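Local coordinates for ATP:cob(I)alamin adenosyltransferase, putative (Burkholderia thailandensis, PDB 2ZHZ), which probably transfers the adenosyl group of ATP to cobalamin, as a homotrimeric PduO-type adenosyltransferase that binds ATP and magnesium, at residues Thr18-Gly23 against Ala31-Ile36. Residues are numbered along the deposited sequence; the frame is centred on the assembly and turned at random.
With ATP (adenosine-5'-triphosphate), chain G.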
ATOM      1  N   THR B  18      10.655 -15.282 -12.074  1.00 18.26           N
ATOM      2  CA  THR B  18      11.795 -14.581 -11.504  1.00 20.45           C
ATOM      3  C   THR B  18      12.660 -15.595 -10.762  1.00 20.32           C
ATOM      4  O   THR B  18      12.245 -16.735 -10.546  1.00 21.24           O
ATOM      5  CB  THR B  18      11.345 -13.461 -10.536  1.00 20.01           C
ATOM      6  OG1 THR B  18      12.476 -12.665 -10.169  1.00 21.43           O
ATOM      7  CG2 THR B  18      10.715 -14.053  -9.280  1.00 18.83           C
ATOM      8  N   GLY B  19      13.864 -15.189 -10.382  1.00 21.85           N
ATOM      9  CA  GLY B  19      14.745 -16.105  -9.685  1.00 22.92           C
ATOM     10  C   GLY B  19      14.926 -15.795  -8.215  1.00 24.51           C
ATOM     11  O   GLY B  19      14.818 -14.644  -7.795  1.00 26.34           O
ATOM     12  N   LEU B  20      15.185 -16.835  -7.431  1.00 23.72           N
ATOM     13  CA  LEU B  20      15.415 -16.690  -6.002  1.00 25.66           C
ATOM     14  C   LEU B  20      16.922 -16.721  -5.770  1.00 27.25           C
ATOM     15  O   LEU B  20      17.682 -17.108  -6.660  1.00 26.84           O
ATOM     16  CB  LEU B  20      14.737 -17.827  -5.237  1.00 23.75           C
ATOM     17  CG  LEU B  20      13.207 -17.806  -5.269  1.00 25.21           C
ATOM     18  CD1 LEU B  20      12.658 -19.043  -4.583  1.00 26.24           C
ATOM     19  CD2 LEU B  20      12.706 -16.542  -4.586  1.00 26.04           C
ATOM     20  N   GLY B  21      17.348 -16.314  -4.580  1.00 28.72           N
ATOM     21  CA  GLY B  21      18.766 -16.282  -4.260  1.00 29.54           C
ATOM     22  C   GLY B  21      19.532 -17.591  -4.340  1.00 31.83           C
ATOM     23  O   GLY B  21      20.764 -17.584  -4.396  1.00 33.22           O
ATOM     24  N   ASP B  22      18.828 -18.715  -4.349  1.00 30.54           N
ATOM     25  CA  ASP B  22      19.494 -20.010  -4.412  1.00 31.15           C
ATOM     26  C   ASP B  22      19.604 -20.540  -5.841  1.00 31.72           C
ATOM     27  O   ASP B  22      20.068 -21.659  -6.063  1.00 33.74           O
ATOM     28  CB  ASP B  22      18.751 -21.020  -3.536  1.00 32.61           C
ATOM     29  CG  ASP B  22      17.352 -21.296  -4.028  1.00 32.08           C
ATOM     30  OD1 ASP B  22      16.852 -20.529  -4.878  1.00 35.39           O
ATOM     31  OD2 ASP B  22      16.744 -22.278  -3.557  1.00 33.66           O
ATOM     32  N   GLY B  23      19.172 -19.735  -6.809  1.00 31.05           N
ATOM     33  CA  GLY B  23      19.245 -20.144  -8.200  1.00 29.96           C
ATOM     34  C   GLY B  23      17.959 -20.698  -8.783  1.00 28.21           C
ATOM     35  O   GLY B  23      17.853 -20.867  -9.994  1.00 30.06           O
ATOM     36  N   ALA B  31       3.626 -17.454  -3.687  1.00 18.04           N
ATOM     37  CA  ALA B  31       3.450 -16.933  -2.333  1.00 19.14           C
ATOM     38  C   ALA B  31       4.729 -16.314  -1.764  1.00 17.65           C
ATOM     39  O   ALA B  31       4.675 -15.343  -1.011  1.00 15.76           O
ATOM     40  CB  ALA B  31       2.957 -18.047  -1.408  1.00 21.10           C
ATOM     41  N   ARG B  32       5.879 -16.875  -2.120  1.00 17.86           N
ATOM     42  CA  ARG B  32       7.147 -16.352  -1.622  1.00 17.48           C
ATOM     43  C   ARG B  32       7.455 -14.980  -2.227  1.00 17.67           C
ATOM     44  O   ARG B  32       7.946 -14.083  -1.542  1.00 15.91           O
ATOM     45  CB  ARG B  32       8.285 -17.333  -1.936  1.00 18.51           C
ATOM     46  CG  ARG B  32       9.639 -16.930  -1.364  1.00 16.56           C
ATOM     47  CD  ARG B  32      10.686 -18.021  -1.580  1.00 18.70           C
ATOM     48  NE  ARG B  32      10.433 -19.203  -0.756  1.00 19.60           N
ATOM     49  CZ  ARG B  32      10.783 -19.322   0.524  1.00 22.53           C
ATOM     50  NH1 ARG B  32      11.409 -18.330   1.145  1.00 22.59           N
ATOM     51  NH2 ARG B  32      10.506 -20.440   1.186  1.00 27.04           N
ATOM     52  N   ILE B  33       7.161 -14.818  -3.513  1.00 15.30           N
ATOM     53  CA  ILE B  33       7.412 -13.550  -4.186  1.00 15.76           C
ATOM     54  C   ILE B  33       6.455 -12.484  -3.655  1.00 15.38           C
ATOM     55  O   ILE B  33       6.816 -11.315  -3.549  1.00 14.82           O
ATOM     56  CB  ILE B  33       7.246 -13.695  -5.722  1.00 14.97           C
ATOM     57  CG1 ILE B  33       8.244 -14.735  -6.246  1.00 19.54           C
ATOM     58  CG2 ILE B  33       7.486 -12.360  -6.409  1.00 18.80           C
ATOM     59  CD1 ILE B  33       9.695 -14.437  -5.884  1.00 16.53           C
ATOM     60  N   ALA B  34       5.240 -12.896  -3.318  1.00 12.43           N
ATOM     61  CA  ALA B  34       4.252 -11.974  -2.772  1.00 14.82           C
ATOM     62  C   ALA B  34       4.709 -11.456  -1.406  1.00 15.63           C
ATOM     63  O   ALA B  34       4.585 -10.265  -1.114  1.00 14.42           O
ATOM     64  CB  ALA B  34       2.899 -12.669  -2.641  1.00 14.34           C
ATOM     65  N   ALA B  35       5.228 -12.348  -0.565  1.00 12.97           N
ATOM     66  CA  ALA B  35       5.690 -11.936   0.758  1.00 14.27           C
ATOM     67  C   ALA B  35       6.879 -10.984   0.618  1.00 14.86           C
ATOM     68  O   ALA B  35       6.943  -9.955   1.289  1.00 15.35           O
ATOM     69  CB  ALA B  35       6.080 -13.161   1.586  1.00 14.50           C
ATOM     70  N   ILE B  36       7.821 -11.324  -0.257  1.00 12.11           N
ATOM     71  CA  ILE B  36       8.976 -10.459  -0.482  1.00 13.84           C
ATOM     72  C   ILE B  36       8.472  -9.084  -0.914  1.00 14.66           C
ATOM     73  O   ILE B  36       8.990  -8.054  -0.479  1.00 13.67           O
ATOM     74  CB  ILE B  36       9.892 -11.013  -1.593  1.00 15.41           C
ATOM     75  CG1 ILE B  36      10.612 -12.270  -1.100  1.00 16.33           C
ATOM     76  CG2 ILE B  36      10.891  -9.946  -2.029  1.00 16.69           C
ATOM     77  CD1 ILE B  36      11.247 -13.088  -2.211  1.00 17.81           C
TER
HETATM   78  PG  ATP G 201      14.014  -8.213 -15.119  1.00 39.70           P
HETATM   79  O1G ATP G 201      12.945  -8.725 -16.057  1.00 30.48           O
HETATM   80  O2G ATP G 201      15.367  -8.065 -15.753  1.00 39.75           O
HETATM   81  O3G ATP G 201      13.652  -6.879 -14.498  1.00 40.97           O
HETATM   82  PB  ATP G 201      13.027  -9.868 -12.881  1.00 36.46           P
HETATM   83  O1B ATP G 201      11.701  -9.239 -13.178  1.00 25.75           O
HETATM   84  O2B ATP G 201      13.062 -11.381 -12.883  1.00 30.85           O
HETATM   85  O3B ATP G 201      14.195  -9.313 -13.907  1.00 38.15           O
HETATM   86  PA  ATP G 201      13.767  -7.821 -10.941  1.00 41.64           P
HETATM   87  O1A ATP G 201      12.519  -7.046 -11.203  1.00 41.98           O
HETATM   88  O2A ATP G 201      15.098  -7.316 -11.476  1.00 41.77           O
HETATM   89  O3A ATP G 201      13.575  -9.381 -11.420  1.00 39.79           O
HETATM   90  O5' ATP G 201      13.859  -7.959  -9.343  1.00 43.67           O
HETATM   91  C5' ATP G 201      14.906  -8.685  -8.730  1.00 45.16           C
HETATM   92  C4' ATP G 201      14.406  -9.420  -7.478  1.00 46.03           C
HETATM   93  O4' ATP G 201      13.125  -8.936  -7.014  1.00 41.67           O
HETATM   94  C3' ATP G 201      14.279 -10.920  -7.716  1.00 47.21           C
HETATM   95  O3' ATP G 201      15.257 -11.636  -6.945  1.00 54.35           O
HETATM   96  C2' ATP G 201      12.849 -11.290  -7.351  1.00 45.61           C
HETATM   97  O2' ATP G 201      12.829 -12.279  -6.306  1.00 46.03           O
HETATM   98  C1' ATP G 201      12.160  -9.999  -6.918  1.00 41.51           C
HETATM   99  N9  ATP G 201      10.950  -9.685  -7.765  1.00 36.02           N
HETATM  100  C8  ATP G 201      10.893  -9.670  -9.124  1.00 33.56           C
HETATM  101  N7  ATP G 201       9.655  -9.349  -9.572  1.00 30.37           N
HETATM  102  C5  ATP G 201       8.878  -9.146  -8.499  1.00 29.44           C
HETATM  103  C6  ATP G 201       7.445  -8.776  -8.249  1.00 27.60           C
HETATM  104  N6  ATP G 201       6.588  -8.556  -9.287  1.00 23.78           N
HETATM  105  N1  ATP G 201       7.021  -8.666  -6.940  1.00 16.91           N
HETATM  106  C2  ATP G 201       7.860  -8.882  -5.883  1.00 26.60           C
HETATM  107  N3  ATP G 201       9.176  -9.222  -6.041  1.00 28.24           N
HETATM  108  C4  ATP G 201       9.733  -9.369  -7.297  1.00 31.58           C
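Thr18 and Ile33 bring the end of strand 17-19 to the first turn of helix 31-50, with their CA atoms 8.6 Å apart; beyond the strand the chain folds into a type I turn from Leu20 to Gly23. The two side chains meet tip to tip, Thr18 CG2 lying 3.6 Å from Ile33 CD1. Thr18 OG1 is anti to the backbone N (chi1 -171°) and donates to ATP O2B at 3.1 Å, while the methyl CG2 faces the helix. Ile33 is split as well, its CG2 packing 3.5 Å from ATP C2 on the adenine. Leu20 sends CD2 to within 3.9 Å of Ile33 CD1, and its CD1 rests 3.7 Å from Arg32 CD, the Leu20 and Arg32 side chains crossing at about a right angle. Past that methylene the Arg32 guanidinium makes a salt bridge from NH2 to Glu142 and a hydrogen bond from NH1 to Leu76 O. Gly19 O accepts a hydrogen bond from ATP O3' at 3.2 Å and a weak one from O2'. The closest contacts between 18-23 and 31-36 are thus all carbon to carbon, while the Thr18 hydroxyl and Gly19 carbonyl face the nucleotide; Gly13 and Lys28, with Arg129, Glu132, Arg133 and Asn153 of a neighbouring subunit, add further bonds to ATP between subunits.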